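Local coordinates for protein Sqt1 (Chaetomium thermophilum, PDB 4ZOY) that probably acts as a dedicated WD40-repeat chaperone that captures a nascent ribosomal protein during its synthesis, in support of ribosome assembly, at residues F187-P192 / T207-E212; E212-Y217 / T235-T240; P192-A197 / G251-A256; S165-T170 / V183-L188. All coordinates share one frame; numbering follows the deposited sequence.

Interaction 1 (F187-P192 / T207-E212); sequences FLHTGP and TVSEDE
Asp211 OD2 is gripped twice by Thr190. The backbone N of Thr190 lies 2.8 Å from Asp211 OD2 and meets it from above the carboxylate plane, 48° out of it. Thr190 OG1 donates to the same Asp211 OD2 at 2.7 Å, on the anti lone pair. The other carboxylate oxygen, OD1, turns to Ser213 OG, which also bonds His189 ND1, so Asp211 and the imidazole are linked through one hydroxyl. At the other ring nitrogen, His189 NE2 and Thr207 OG1 form a 2.7 Å hydrogen bond, Thr207 OG1 lying near the ring plane. Over one imidazole face sits Ser209 CB, 3.3 Å from His189 ND1. With Ser209 OG anti to the backbone N (chi1 173°), the hydroxyl receives Asp211 N at 3.0 Å in a nearly straight bond (172°), an ST turn within the type I turn from Ser209 to Glu212. Pro192 O then takes Glu210 N at 3.1 Å, tying the loop to the same turn. Thr207 OG1 also bonds Tyr217 OH. The chain Tyr217, Thr207, His189, Asp211 is consistent with the WD40 structural tetrad, with tyrosine where tryptophan is usual and Ser213 bridging the last step. Held at both nitrogens, the buried imidazole has its rotation fixed, and the carboxylate would tend to polarise that network through the Ser213 hydroxyl.

Interaction 2 (E212-Y217 / T235-T240); sequences ESLHVY and TVVSLT
Thr235 opens the segment with its methyl, CG2, set 3.9 Å from Tyr217 CD1 and close to His215 CB. At Val236 the chain turns a corner, yet its N still donates to Val216 O at 2.8 Å, and Val236 CG2 packs obliquely against Val216 CG1 at 3.7 Å. Val237 returns a bond through its carbonyl, which accepts Val216 N; its side chain lies beside that of Val216 and points the same way. Ser238 faces His215 as a non-hydrogen-bonded antiparallel pair, and here the side chains supply the bond: Ser238 OG sits in the imidazole plane, 2.8 Å from His215 ND1. The same hydroxyl is hydrogen-bonded to Thr235 OG1 at 2.6 Å and to Asn232 ND2, so three polar groups converge on it. An alanine at His215 would probably leave Ser238 OG without its ring partner and open a gap beside the His189 ring, which His215 meets at planes about 55° apart. Leu239 forms a hydrogen-bonded pair with Leu214: Leu214 N reaches Leu239 O at 2.9 Å, and Leu239 N reaches Leu214 O at 3.0 Å. Thr240 closes the run with CG2 near Ser213 CB. Strand 235-239 is the outermost of its four-stranded propeller blade, and strand 214-218 lies between it and strand 204-209. Leu214, Val237 and Leu239 face Val276 of strand 273-277 in the following blade, whereas His215 faces Leu188 and His189.

Interaction 3 (P192-A197 / G251-A256); sequences PCTAGA and GLFSVA
Strands 193-197 and 252-256 run parallel, 4° between their directions and 5.4 Å between their axes at closest approach, yet each belongs to its own antiparallel sheet, so side chains rather than a backbone ladder join them. Thr194 provides the one hydrogen bond across the contact: its OG1, set between the backbone N and the carbonyl carbon (chi1 49°), is thereby brought to Leu252 O, to which it donates at 2.7 Å, tilted 35° from the carbonyl plane. Thr194 CG2 touches Phe253 CD1 obliquely at 4.1 Å. Further along, Val255 CG1 projects at the opposing strand. It rests 3.6 Å from both Gly196 N and Gly196 C, and has the methyls of two alanines near it, Ala195 CB at 3.8 Å and Ala197 CB at 4.0 Å. Ala195 CB also approaches Phe253 O. Phe253 and Ser254 both face Gly267, a classic beta bulge in the second sheet. These are the first, innermost strands of two adjacent propeller blades, near the central axis. The chemistry is therefore that of a close seam between sheets: small residues let Val255 come up against the backbone itself, and a single hydroxyl bond to a carbonyl fixes the start of the pair.

Interaction 4 (S165-T170 / V183-L188); sequences SVWVFT and VQSYFL
Ser185 CB lies over the six-membered ring of Trp167, 3.5 Å from its centroid and 12° off the ring normal, a CH-pi contact. Phe187 meets the indole obliquely, its plane turned 90° to that ring and its CZ 3.7 Å from Trp167 CZ2. The phenyl also reaches Ser165, with CD1 3.5 Å from Ser165 CB. Ser165 OG accepts Trp167 NE1 at 2.8 Å, close to the indole plane, and bonds Asp163 OD1 too, which positions the acceptor. An alanine at Trp167 would probably expose a gap over Ser185, strip Phe187 of its aromatic neighbour and leave Ser165 OG without the indole N-H. Beneath these side chains runs an antiparallel hairpin. Val166 and Tyr186 exchange two hydrogen bonds, the shorter from Tyr186 N to Val166 O at 2.7 Å. Val168 N donates to Gln184 O at 2.9 Å. Val183 and Gln184 both face Val168 in a classic beta bulge, in which Val168 O accepts Val183 N at 2.8 Å and, at longer range, Gln184 N. On the face away from Trp167, the Tyr186 ring stacks with Tyr217 of the following blade. The outer edge of this blade thus combines a backbone ladder, interrupted by one bulge, with an indole fixed both over its face and at its N-H, so CH-pi packing and hydrogen bonding act on the same group.

The protein folds as a beta propeller of eight four-stranded sheets, the first of which joins strand 9-11 to the last strands of the chain. Along the chain interaction 4 comes first, pairing the two outer strands of one blade. The loop leaving it, which shares Phe187 and Leu188, enters interaction 1, whose centre lies about 13 Å away. Interactions 1 and 2 sit in the next blade, centres about 9 Å apart and sharing Glu212. Interaction 3, about 8 Å from interaction 1 with Pro192 in common, joins that blade's innermost strand to the next blade and encloses interaction 2 in sequence. Together they link three consecutive blades.

Interaction 1 (F187-P192 / T207-E212)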
loop_
_atom_site.group_PDB
_atom_site.type_symbol
_atom_site.label_atom_id
_atom_site.label_comp_id
_atom_site.label_asym_id
_atom_site.label_seq_id
_atom_site.Cartn_x
_atom_site.Cartn_y
_atom_site.Cartn_z
ATOM N N PHE A 187 14.545 -7.231 14.018
ATOM C CA PHE A 187 13.680 -7.866 15.002
ATOM C C PHE A 187 13.402 -6.930 16.163
ATOM O O PHE A 187 13.501 -7.314 17.331
ATOM C CB PHE A 187 14.319 -9.171 15.500
ATOM C CG PHE A 187 14.676 -10.113 14.392
ATOM C CD1 PHE A 187 13.725 -10.970 13.865
ATOM C CD2 PHE A 187 15.953 -10.123 13.860
ATOM C CE1 PHE A 187 14.044 -11.827 12.829
ATOM C CE2 PHE A 187 16.278 -10.982 12.823
ATOM C CZ PHE A 187 15.320 -11.830 12.308
ATOM N N LEU A 188 13.041 -5.698 15.842
ATOM C CA LEU A 188 12.831 -4.677 16.862
ATOM C C LEU A 188 11.383 -4.614 17.349
ATOM O O LEU A 188 11.153 -4.469 18.547
ATOM C CB LEU A 188 13.283 -3.309 16.345
ATOM C CG LEU A 188 14.787 -3.207 16.059
ATOM C CD1 LEU A 188 15.175 -1.802 15.651
ATOM C CD2 LEU A 188 15.598 -3.657 17.262
ATOM N N HIS A 189 10.406 -4.705 16.442
ATOM C CA HIS A 189 9.008 -4.799 16.874
ATOM C C HIS A 189 8.815 -6.070 17.696
ATOM O O HIS A 189 9.448 -7.081 17.406
ATOM C CB HIS A 189 8.035 -4.837 15.694
ATOM C CG HIS A 189 8.059 -3.625 14.813
ATOM N ND1 HIS A 189 7.844 -2.346 15.274
ATOM C CD2 HIS A 189 8.204 -3.520 13.472
ATOM C CE1 HIS A 189 7.876 -1.500 14.257
ATOM N NE2 HIS A 189 8.092 -2.190 13.152
ATOM N N THR A 190 7.928 -6.022 18.687
ATOM C CA THR A 190 7.661 -7.187 19.541
ATOM C C THR A 190 6.270 -7.776 19.315
ATOM O O THR A 190 5.892 -8.757 19.955
ATOM C CB THR A 190 7.808 -6.847 21.048
ATOM O OG1 THR A 190 6.694 -6.058 21.487
ATOM C CG2 THR A 190 9.097 -6.096 21.312
ATOM N N GLY A 191 5.506 -7.164 18.417
ATOM C CA GLY A 191 4.229 -7.698 17.983
ATOM C C GLY A 191 4.167 -7.587 16.470
ATOM O O GLY A 191 5.092 -7.056 15.858
ATOM N N PRO A 192 3.075 -8.072 15.859
ATOM C CA PRO A 192 2.936 -8.059 14.396
ATOM C C PRO A 192 3.314 -6.722 13.765
ATOM O O PRO A 192 2.918 -5.659 14.246
ATOM C CB PRO A 192 1.452 -8.351 14.186
ATOM C CG PRO A 192 1.093 -9.211 15.369
ATOM C CD PRO A 192 1.905 -8.681 16.519
ATOM N N THR A 207 8.591 1.304 9.604
ATOM C CA THR A 207 7.607 0.255 9.868
ATOM C C THR A 207 6.962 0.436 11.231
ATOM O O THR A 207 7.545 1.018 12.159
ATOM C CB THR A 207 8.219 -1.156 9.763
ATOM O OG1 THR A 207 9.158 -1.370 10.827
ATOM C CG2 THR A 207 8.919 -1.334 8.414
ATOM N N VAL A 208 5.733 -0.047 11.332
ATOM C CA VAL A 208 4.945 0.099 12.552
ATOM C C VAL A 208 4.361 -1.234 12.973
ATOM O O VAL A 208 4.315 -2.177 12.187
ATOM C CB VAL A 208 3.811 1.119 12.375
ATOM C CG1 VAL A 208 4.389 2.504 12.173
ATOM C CG2 VAL A 208 2.894 0.727 11.208
ATOM N N SER A 209 3.903 -1.292 14.223
ATOM C CA SER A 209 3.488 -2.546 14.836
ATOM C C SER A 209 2.266 -2.384 15.726
ATOM O O SER A 209 2.017 -1.302 16.270
ATOM C CB SER A 209 4.652 -3.129 15.653
ATOM O OG SER A 209 4.273 -4.264 16.417
ATOM N N GLU A 210 1.512 -3.477 15.853
ATOM C CA GLU A 210 0.444 -3.590 16.849
ATOM C C GLU A 210 0.935 -3.272 18.259
ATOM O O GLU A 210 0.147 -2.874 19.108
ATOM C CB GLU A 210 -0.162 -4.997 16.828
ATOM C CG GLU A 210 -0.995 -5.284 15.601
ATOM C CD GLU A 210 -1.654 -6.653 15.626
ATOM O OE1 GLU A 210 -1.599 -7.340 16.670
ATOM O OE2 GLU A 210 -2.219 -7.042 14.582
ATOM N N ASP A 211 2.232 -3.445 18.506
ATOM C CA ASP A 211 2.797 -3.218 19.840
ATOM C C ASP A 211 3.079 -1.735 20.109
ATOM O O ASP A 211 3.635 -1.382 21.153
ATOM C CB ASP A 211 4.069 -4.075 20.031
ATOM C CG ASP A 211 5.337 -3.430 19.470
ATOM O OD1 ASP A 211 5.278 -2.437 18.708
ATOM O OD2 ASP A 211 6.430 -3.938 19.801
ATOM N N GLU A 212 2.692 -0.891 19.146
ATOM C CA GLU A 212 2.707 0.576 19.227
ATOM C C GLU A 212 4.061 1.198 18.868
ATOM O O GLU A 212 4.219 2.415 18.938
ATOM C CB GLU A 212 2.229 1.048 20.616
ATOM C CG GLU A 212 0.813 0.544 20.907
ATOM C CD GLU A 212 0.343 0.745 22.335
ATOM O OE1 GLU A 212 0.824 1.674 23.007
ATOM O OE2 GLU A 212 -0.546 -0.019 22.767
#

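Interaction 2 (E212-Y217 / T235-T240)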
loop_
_atom_site.group_PDB
_atom_site.type_symbol
_atom_site.label_atom_id
_atom_site.label_comp_id
_atom_site.label_asym_id
_atom_site.label_seq_id
_atom_site.Cartn_x
_atom_site.Cartn_y
_atom_site.Cartn_z
ATOM N N GLU A 212 2.692 -0.891 19.146
ATOM C CA GLU A 212 2.707 0.576 19.227
ATOM C C GLU A 212 4.061 1.198 18.868
ATOM O O GLU A 212 4.219 2.415 18.938
ATOM C CB GLU A 212 2.229 1.048 20.616
ATOM C CG GLU A 212 0.813 0.544 20.907
ATOM C CD GLU A 212 0.343 0.745 22.335
ATOM O OE1 GLU A 212 0.824 1.674 23.007
ATOM O OE2 GLU A 212 -0.546 -0.019 22.767
ATOM N N SER A 213 5.021 0.380 18.434
ATOM C CA SER A 213 6.330 0.935 18.075
ATOM C C SER A 213 6.461 1.332 16.599
ATOM O O SER A 213 5.790 0.785 15.709
ATOM C CB SER A 213 7.457 -0.038 18.444
ATOM O OG SER A 213 7.345 -1.284 17.780
ATOM N N LEU A 214 7.324 2.320 16.382
ATOM C CA LEU A 214 7.765 2.781 15.069
ATOM C C LEU A 214 9.274 2.662 15.003
ATOM O O LEU A 214 9.956 3.165 15.884
ATOM C CB LEU A 214 7.365 4.241 14.829
ATOM C CG LEU A 214 8.118 5.051 13.769
ATOM C CD1 LEU A 214 7.729 4.600 12.350
ATOM C CD2 LEU A 214 7.871 6.547 13.906
ATOM N N HIS A 215 9.794 2.005 13.974
ATOM C CA HIS A 215 11.230 1.978 13.729
ATOM C C HIS A 215 11.489 2.403 12.301
ATOM O O HIS A 215 10.778 1.984 11.380
ATOM C CB HIS A 215 11.825 0.603 14.007
ATOM C CG HIS A 215 11.686 0.189 15.434
ATOM N ND1 HIS A 215 12.453 0.745 16.438
ATOM C CD2 HIS A 215 10.844 -0.682 16.035
ATOM C CE1 HIS A 215 12.100 0.216 17.594
ATOM N NE2 HIS A 215 11.124 -0.649 17.381
ATOM N N VAL A 216 12.499 3.244 12.113
ATOM C CA VAL A 216 12.856 3.694 10.785
ATOM C C VAL A 216 14.290 3.250 10.510
ATOM O O VAL A 216 15.237 3.803 11.066
ATOM C CB VAL A 216 12.713 5.217 10.643
ATOM C CG1 VAL A 216 13.013 5.627 9.216
ATOM C CG2 VAL A 216 11.289 5.658 11.034
ATOM N N TYR A 217 14.429 2.238 9.651
ATOM C CA TYR A 217 15.708 1.550 9.474
ATOM C C TYR A 217 16.608 2.219 8.470
ATOM O O TYR A 217 16.176 2.642 7.398
ATOM C CB TYR A 217 15.491 0.096 9.042
ATOM C CG TYR A 217 14.436 -0.616 9.843
ATOM C CD1 TYR A 217 14.694 -1.095 11.123
ATOM C CD2 TYR A 217 13.169 -0.797 9.313
ATOM C CE1 TYR A 217 13.702 -1.738 11.853
ATOM C CE2 TYR A 217 12.182 -1.430 10.026
ATOM C CZ TYR A 217 12.450 -1.900 11.292
ATOM O OH TYR A 217 11.445 -2.523 11.988
ATOM N N THR A 235 18.520 1.946 13.488
ATOM C CA THR A 235 17.468 2.885 13.094
ATOM C C THR A 235 17.885 4.338 13.211
ATOM O O THR A 235 18.797 4.664 13.968
ATOM C CB THR A 235 16.203 2.715 13.952
ATOM O OG1 THR A 235 16.471 3.175 15.290
ATOM C CG2 THR A 235 15.746 1.262 13.988
ATOM N N VAL A 236 17.197 5.212 12.480
ATOM C CA VAL A 236 17.374 6.659 12.650
ATOM C C VAL A 236 16.326 7.251 13.588
ATOM O O VAL A 236 16.510 8.353 14.117
ATOM C CB VAL A 236 17.303 7.435 11.326
ATOM C CG1 VAL A 236 18.401 6.975 10.384
ATOM C CG2 VAL A 236 15.930 7.290 10.675
ATOM N N VAL A 237 15.228 6.518 13.753
ATOM C CA VAL A 237 14.152 6.822 14.700
ATOM C C VAL A 237 13.654 5.514 15.290
ATOM O O VAL A 237 13.410 4.552 14.557
ATOM C CB VAL A 237 12.951 7.550 14.033
ATOM C CG1 VAL A 237 11.751 7.616 14.991
ATOM C CG2 VAL A 237 13.336 8.927 13.569
ATOM N N SER A 238 13.521 5.468 16.612
ATOM C CA SER A 238 12.889 4.356 17.302
ATOM C C SER A 238 12.007 4.930 18.402
ATOM O O SER A 238 12.506 5.578 19.328
ATOM C CB SER A 238 13.928 3.393 17.895
ATOM O OG SER A 238 14.511 2.572 16.893
ATOM N N LEU A 239 10.700 4.716 18.290
ATOM C CA LEU A 239 9.746 5.194 19.286
ATOM C C LEU A 239 8.845 4.048 19.710
ATOM O O LEU A 239 8.384 3.259 18.875
ATOM C CB LEU A 239 8.923 6.357 18.734
ATOM C CG LEU A 239 9.722 7.639 18.497
ATOM C CD1 LEU A 239 8.940 8.596 17.622
ATOM C CD2 LEU A 239 10.058 8.293 19.838
ATOM N N THR A 240 8.603 3.941 21.012
ATOM C CA THR A 240 7.837 2.827 21.538
ATOM C C THR A 240 6.778 3.278 22.525
ATOM O O THR A 240 6.571 4.477 22.733
ATOM C CB THR A 240 8.730 1.793 22.252
ATOM O OG1 THR A 240 9.202 2.352 23.486
ATOM C CG2 THR A 240 9.916 1.385 21.383
#

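Interaction 3 (P192-A197 / G251-A256)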
loop_
_atom_site.group_PDB
_atom_site.type_symbol
_atom_site.label_atom_id
_atom_site.label_comp_id
_atom_site.label_asym_id
_atom_site.label_seq_id
_atom_site.Cartn_x
_atom_site.Cartn_y
_atom_site.Cartn_z
ATOM N N PRO A 192 3.075 -8.072 15.859
ATOM C CA PRO A 192 2.936 -8.059 14.396
ATOM C C PRO A 192 3.314 -6.722 13.765
ATOM O O PRO A 192 2.918 -5.659 14.246
ATOM C CB PRO A 192 1.452 -8.351 14.186
ATOM C CG PRO A 192 1.093 -9.211 15.369
ATOM C CD PRO A 192 1.905 -8.681 16.519
ATOM N N CYS A 193 4.112 -6.789 12.707
ATOM C CA CYS A 193 4.459 -5.604 11.940
ATOM C C CYS A 193 3.376 -5.370 10.894
ATOM O O CYS A 193 3.207 -6.169 9.967
ATOM C CB CYS A 193 5.828 -5.766 11.288
ATOM S SG CYS A 193 6.299 -4.334 10.287
ATOM N N THR A 194 2.630 -4.288 11.062
ATOM C CA THR A 194 1.377 -4.099 10.337
ATOM C C THR A 194 1.519 -3.343 9.023
ATOM O O THR A 194 0.686 -3.495 8.128
ATOM C CB THR A 194 0.365 -3.343 11.205
ATOM O OG1 THR A 194 1.004 -2.184 11.749
ATOM C CG2 THR A 194 -0.117 -4.223 12.339
ATOM N N ALA A 195 2.563 -2.522 8.907
ATOM C CA ALA A 195 2.746 -1.698 7.716
ATOM C C ALA A 195 4.172 -1.200 7.597
ATOM O O ALA A 195 4.888 -1.081 8.599
ATOM C CB ALA A 195 1.778 -0.493 7.715
ATOM N N GLY A 196 4.553 -0.868 6.367
ATOM C CA GLY A 196 5.864 -0.315 6.067
ATOM C C GLY A 196 5.819 0.657 4.914
ATOM O O GLY A 196 4.985 0.539 4.019
ATOM N N ALA A 197 6.731 1.624 4.932
ATOM C CA ALA A 197 6.848 2.599 3.863
ATOM C C ALA A 197 8.277 3.071 3.749
ATOM O O ALA A 197 8.924 3.386 4.744
ATOM C CB ALA A 197 5.912 3.780 4.098
ATOM N N GLY A 251 -2.446 0.140 19.293
ATOM C CA GLY A 251 -1.529 -0.211 18.217
ATOM C C GLY A 251 -1.486 0.715 17.013
ATOM O O GLY A 251 -2.322 1.594 16.836
ATOM N N LEU A 252 -0.471 0.506 16.187
ATOM C CA LEU A 252 -0.319 1.237 14.926
ATOM C C LEU A 252 -0.591 0.315 13.740
ATOM O O LEU A 252 -0.219 -0.857 13.767
ATOM C CB LEU A 252 1.085 1.831 14.809
ATOM C CG LEU A 252 1.433 2.898 15.849
ATOM C CD1 LEU A 252 2.916 3.256 15.712
ATOM C CD2 LEU A 252 0.553 4.139 15.730
ATOM N N PHE A 253 -1.210 0.867 12.699
ATOM C CA PHE A 253 -1.719 0.069 11.585
ATOM C C PHE A 253 -1.371 0.618 10.212
ATOM O O PHE A 253 -1.572 -0.061 9.200
ATOM C CB PHE A 253 -3.241 -0.055 11.703
ATOM C CG PHE A 253 -3.684 -0.684 12.993
ATOM C CD1 PHE A 253 -3.434 -2.025 13.231
ATOM C CD2 PHE A 253 -4.307 0.068 13.976
ATOM C CE1 PHE A 253 -3.814 -2.619 14.430
ATOM C CE2 PHE A 253 -4.694 -0.520 15.172
ATOM C CZ PHE A 253 -4.444 -1.863 15.396
ATOM N N SER A 254 -0.860 1.845 10.166
ATOM C CA SER A 254 -0.536 2.474 8.883
ATOM C C SER A 254 0.649 3.423 9.027
ATOM O O SER A 254 0.948 3.913 10.122
ATOM C CB SER A 254 -1.757 3.210 8.313
ATOM O OG SER A 254 -2.238 4.175 9.241
ATOM N N VAL A 255 1.324 3.679 7.908
ATOM C CA VAL A 255 2.526 4.502 7.902
ATOM C C VAL A 255 2.724 5.067 6.500
ATOM O O VAL A 255 2.411 4.414 5.505
ATOM C CB VAL A 255 3.765 3.690 8.381
ATOM C CG1 VAL A 255 4.068 2.534 7.437
ATOM C CG2 VAL A 255 4.995 4.585 8.530
ATOM N N ALA A 256 3.222 6.298 6.439
ATOM C CA ALA A 256 3.503 6.976 5.185
ATOM C C ALA A 256 4.630 7.976 5.413
ATOM O O ALA A 256 4.765 8.555 6.498
ATOM C CB ALA A 256 2.257 7.671 4.639
#

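Interaction 4 (S165-T170 / V183-L188)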
loop_
_atom_site.group_PDB
_atom_site.type_symbol
_atom_site.label_atom_id
_atom_site.label_comp_id
_atom_site.label_asym_id
_atom_site.label_seq_id
_atom_site.Cartn_x
_atom_site.Cartn_y
_atom_site.Cartn_z
ATOM N N SER A 165 9.088 -9.022 12.662
ATOM C CA SER A 165 10.341 -8.849 11.929
ATOM C C SER A 165 10.129 -8.134 10.597
ATOM O O SER A 165 9.047 -8.158 10.013
ATOM C CB SER A 165 11.046 -10.202 11.710
ATOM O OG SER A 165 10.399 -11.001 10.741
ATOM N N VAL A 166 11.188 -7.472 10.150
ATOM C CA VAL A 166 11.196 -6.763 8.892
ATOM C C VAL A 166 12.416 -7.231 8.125
ATOM O O VAL A 166 13.533 -7.183 8.644
ATOM C CB VAL A 166 11.224 -5.246 9.107
ATOM C CG1 VAL A 166 11.428 -4.520 7.784
ATOM C CG2 VAL A 166 9.935 -4.797 9.794
ATOM N N TRP A 167 12.187 -7.715 6.907
ATOM C CA TRP A 167 13.242 -8.252 6.053
ATOM C C TRP A 167 13.388 -7.412 4.798
ATOM O O TRP A 167 12.390 -6.991 4.199
ATOM C CB TRP A 167 12.932 -9.709 5.685
ATOM C CG TRP A 167 12.920 -10.620 6.873
ATOM C CD1 TRP A 167 11.979 -10.667 7.867
ATOM C CD2 TRP A 167 13.904 -11.612 7.206
ATOM N NE1 TRP A 167 12.324 -11.617 8.797
ATOM C CE2 TRP A 167 13.495 -12.215 8.411
ATOM C CE3 TRP A 167 15.085 -12.050 6.594
ATOM C CZ2 TRP A 167 14.233 -13.232 9.028
ATOM C CZ3 TRP A 167 15.813 -13.066 7.206
ATOM C CH2 TRP A 167 15.382 -13.643 8.405
ATOM N N VAL A 168 14.628 -7.163 4.392
ATOM C CA VAL A 168 14.896 -6.504 3.129
ATOM C C VAL A 168 15.719 -7.442 2.253
ATOM O O VAL A 168 16.776 -7.905 2.675
ATOM C CB VAL A 168 15.645 -5.163 3.328
ATOM C CG1 VAL A 168 15.892 -4.497 1.990
ATOM C CG2 VAL A 168 14.846 -4.242 4.263
ATOM N N PHE A 169 15.211 -7.737 1.059
ATOM C CA PHE A 169 15.867 -8.662 0.141
ATOM C C PHE A 169 16.231 -7.952 -1.136
ATOM O O PHE A 169 15.500 -7.064 -1.586
ATOM C CB PHE A 169 14.959 -9.845 -0.231
ATOM C CG PHE A 169 14.506 -10.666 0.926
ATOM C CD1 PHE A 169 15.308 -11.681 1.429
ATOM C CD2 PHE A 169 13.255 -10.453 1.505
ATOM C CE1 PHE A 169 14.883 -12.464 2.501
ATOM C CE2 PHE A 169 12.827 -11.225 2.568
ATOM C CZ PHE A 169 13.640 -12.238 3.075
ATOM N N THR A 170 17.330 -8.376 -1.759
ATOM C CA THR A 170 17.625 -7.909 -3.101
ATOM C C THR A 170 17.655 -9.106 -4.049
ATOM O O THR A 170 18.218 -10.148 -3.724
ATOM C CB THR A 170 18.940 -7.112 -3.144
ATOM O OG1 THR A 170 18.731 -5.870 -2.458
ATOM C CG2 THR A 170 19.326 -6.801 -4.569
ATOM N N VAL A 183 19.500 -8.288 2.575
ATOM C CA VAL A 183 20.153 -7.016 2.901
ATOM C C VAL A 183 20.068 -6.715 4.394
ATOM O O VAL A 183 21.055 -6.306 5.019
ATOM C CB VAL A 183 19.524 -5.873 2.107
ATOM C CG1 VAL A 183 20.205 -4.542 2.429
ATOM C CG2 VAL A 183 19.591 -6.171 0.616
ATOM N N GLN A 184 18.878 -6.906 4.962
ATOM C CA GLN A 184 18.635 -6.703 6.387
ATOM C C GLN A 184 17.593 -7.663 6.916
ATOM O O GLN A 184 16.693 -8.077 6.184
ATOM C CB GLN A 184 18.144 -5.278 6.678
ATOM C CG GLN A 184 19.040 -4.160 6.229
ATOM C CD GLN A 184 20.228 -3.934 7.139
ATOM O OE1 GLN A 184 20.392 -4.604 8.158
ATOM N NE2 GLN A 184 21.058 -2.964 6.781
ATOM N N SER A 185 17.718 -8.001 8.194
ATOM C CA SER A 185 16.658 -8.685 8.922
ATOM C C SER A 185 16.588 -8.057 10.305
ATOM O O SER A 185 17.522 -8.172 11.103
ATOM C CB SER A 185 16.902 -10.195 9.011
ATOM O OG SER A 185 18.079 -10.479 9.753
ATOM N N TYR A 186 15.487 -7.364 10.570
ATOM C CA TYR A 186 15.310 -6.615 11.807
ATOM C C TYR A 186 14.285 -7.264 12.714
ATOM O O TYR A 186 13.261 -7.760 12.236
ATOM C CB TYR A 186 14.844 -5.197 11.521
ATOM C CG TYR A 186 15.749 -4.357 10.665
ATOM C CD1 TYR A 186 16.962 -3.880 11.155
ATOM C CD2 TYR A 186 15.370 -3.995 9.378
ATOM C CE1 TYR A 186 17.782 -3.088 10.371
ATOM C CE2 TYR A 186 16.176 -3.205 8.594
ATOM C CZ TYR A 186 17.380 -2.746 9.098
ATOM O OH TYR A 186 18.169 -1.944 8.306
ATOM N N PHE A 187 14.545 -7.231 14.018
ATOM C CA PHE A 187 13.680 -7.866 15.002
ATOM C C PHE A 187 13.402 -6.930 16.163
ATOM O O PHE A 187 13.501 -7.314 17.331
ATOM C CB PHE A 187 14.319 -9.171 15.500
ATOM C CG PHE A 187 14.676 -10.113 14.392
ATOM C CD1 PHE A 187 13.725 -10.970 13.865
ATOM C CD2 PHE A 187 15.953 -10.123 13.860
ATOM C CE1 PHE A 187 14.044 -11.827 12.829
ATOM C CE2 PHE A 187 16.278 -10.982 12.823
ATOM C CZ PHE A 187 15.320 -11.830 12.308
ATOM N N LEU A 188 13.041 -5.698 15.842
ATOM C CA LEU A 188 12.831 -4.677 16.862
ATOM C C LEU A 188 11.383 -4.614 17.349
ATOM O O LEU A 188 11.153 -4.469 18.547
ATOM C CB LEU A 188 13.283 -3.309 16.345
ATOM C CG LEU A 188 14.787 -3.207 16.059
ATOM C CD1 LEU A 188 15.175 -1.802 15.651
ATOM C CD2 LEU A 188 15.598 -3.657 17.262
#